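Dihydrodipicolinate synthase (Agrobacterium tumefaciens, PDB 3B4U) probably catalyses the condensation of pyruvate with aspartate semialdehyde in lysine biosynthesis. Local coordinates at residues 99-104 against 133-138. Numbering follows the deposited sequence.
Sequences ARNILL and ARDILV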
# COMPACT_ATOMS: atom_id res chain seq x y z
N ALA B 99 17.69 -4.76 -15.41
CA ALA B 99 17.03 -3.46 -15.41
C ALA B 99 18.01 -2.38 -15.09
O ALA B 99 18.92 -2.55 -14.28
CB ALA B 99 15.88 -3.46 -14.42
N ARG B 100 17.80 -1.21 -15.69
CA ARG B 100 18.66 -0.06 -15.44
C ARG B 100 18.62 0.37 -13.99
O ARG B 100 19.64 0.73 -13.39
CB ARG B 100 18.20 1.12 -16.32
CG ARG B 100 19.24 2.19 -16.40
CD ARG B 100 18.74 3.54 -16.83
NE ARG B 100 19.84 4.51 -17.04
CZ ARG B 100 20.54 5.15 -16.10
NH1 ARG B 100 20.30 5.02 -14.82
NH2 ARG B 100 21.52 5.97 -16.47
N ASN B 101 17.41 0.38 -13.43
CA ASN B 101 17.18 0.87 -12.09
C ASN B 101 15.92 0.24 -11.54
O ASN B 101 15.04 -0.23 -12.29
CB ASN B 101 16.92 2.42 -12.06
CG ASN B 101 18.11 3.25 -12.40
OD1 ASN B 101 18.98 3.52 -11.53
ND2 ASN B 101 18.17 3.69 -13.61
N ILE B 102 15.81 0.29 -10.21
CA ILE B 102 14.55 0.14 -9.51
C ILE B 102 14.08 1.53 -9.07
O ILE B 102 14.87 2.30 -8.56
CB ILE B 102 14.74 -0.73 -8.25
CG1 ILE B 102 15.42 -2.07 -8.57
CG2 ILE B 102 13.38 -0.95 -7.54
CD1 ILE B 102 14.70 -2.90 -9.61
N LEU B 103 12.79 1.82 -9.24
CA LEU B 103 12.16 3.00 -8.65
C LEU B 103 11.43 2.49 -7.43
O LEU B 103 10.37 1.87 -7.56
CB LEU B 103 11.23 3.65 -9.65
CG LEU B 103 10.44 4.84 -9.09
CD1 LEU B 103 11.38 5.99 -8.68
CD2 LEU B 103 9.40 5.33 -10.10
N LEU B 104 12.02 2.69 -6.26
CA LEU B 104 11.56 2.07 -5.04
C LEU B 104 10.85 3.06 -4.14
O LEU B 104 11.45 3.98 -3.58
CB LEU B 104 12.74 1.45 -4.30
CG LEU B 104 12.42 0.69 -3.01
CD1 LEU B 104 11.51 -0.52 -3.25
CD2 LEU B 104 13.71 0.27 -2.31
N ALA B 133 22.54 -5.87 -5.15
CA ALA B 133 21.80 -4.61 -5.06
C ALA B 133 22.59 -3.52 -5.74
O ALA B 133 23.80 -3.38 -5.53
CB ALA B 133 21.57 -4.29 -3.60
N ARG B 134 21.89 -2.70 -6.51
CA ARG B 134 22.51 -1.60 -7.26
C ARG B 134 21.37 -0.72 -7.75
O ARG B 134 20.24 -1.19 -7.89
CB ARG B 134 23.30 -2.11 -8.48
CG ARG B 134 22.46 -2.93 -9.44
CD ARG B 134 23.20 -3.37 -10.70
NE ARG B 134 22.34 -4.14 -11.59
CZ ARG B 134 21.46 -3.63 -12.45
NH1 ARG B 134 21.32 -2.32 -12.60
NH2 ARG B 134 20.66 -4.45 -13.09
N ASP B 135 21.68 0.54 -8.04
CA ASP B 135 20.85 1.33 -8.97
C ASP B 135 19.44 1.54 -8.50
O ASP B 135 18.51 1.56 -9.30
CB ASP B 135 20.96 0.74 -10.38
CG ASP B 135 22.40 0.74 -10.89
OD1 ASP B 135 23.12 1.70 -10.55
OD2 ASP B 135 22.79 -0.19 -11.61
N ILE B 136 19.28 1.76 -7.21
CA ILE B 136 17.99 2.06 -6.61
C ILE B 136 17.76 3.57 -6.59
O ILE B 136 18.58 4.32 -6.05
CB ILE B 136 17.91 1.55 -5.17
CG1 ILE B 136 18.31 0.08 -5.04
CG2 ILE B 136 16.53 1.79 -4.60
CD1 ILE B 136 17.50 -0.83 -5.76
N LEU B 137 16.64 3.96 -7.19
CA LEU B 137 16.15 5.33 -7.14
C LEU B 137 15.04 5.37 -6.12
O LEU B 137 14.01 4.72 -6.28
CB LEU B 137 15.58 5.74 -8.50
CG LEU B 137 16.54 5.56 -9.67
CD1 LEU B 137 15.79 5.76 -11.00
CD2 LEU B 137 17.74 6.48 -9.56
N VAL B 138 15.20 6.09 -5.01
CA VAL B 138 14.16 6.13 -4.00
C VAL B 138 13.10 7.15 -4.40
O VAL B 138 13.40 8.23 -4.91
CB VAL B 138 14.74 6.37 -2.58
CG1 VAL B 138 15.61 5.17 -2.20
CG2 VAL B 138 15.47 7.67 -2.46
O HOH W 1 22.10 0.72 -14.42
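Three backbone hydrogen bonds join 99-104 and 133-138, whose strands run parallel. Ile102 N donates to Asp135 O, coming from above the carbonyl plane. Leu137 N then gives to Ile102 O at 2.8 Å, almost straight (168°) and nearly along the C=O axis. Leu104 N reaches Leu137 O at 2.8 Å in the same manner.

Before the strands, Arg134 grips Ala99 O end-on. Arg134 NH1 (2.9 Å) and Arg134 NH2 (2.8 Å) both donate to Ala99 O, which lies near the guanidinium plane. The side chain runs extended from CG to NE to get there. Arg134 NH1 also forms a salt bridge to Asp135 OD2 (2.8 Å), which uses its anti lone pair, and NH2 bonds Leu95 O of helix 84-96. These bonds fix the rotation of the guanidinium. A water donates to Arg100 O and, weakly, to Asp135 OD2.

Side chains pack on both faces. Ile102 CG1 lies against Ile136 CD1 at 3.7 Å, the two side chains side by side and pointing the same way, and Ile136 CG2 touches Leu104 CB. On the other face, Leu137 CD1 packs on Asn101 CB, and Leu103 CD1 meets Leu137 CB (4.2 Å).

Helix 115-129 connects the strands, and Ile102 also packs on helix 84-96. This is a beta-alpha-beta unit of the TIM barrel.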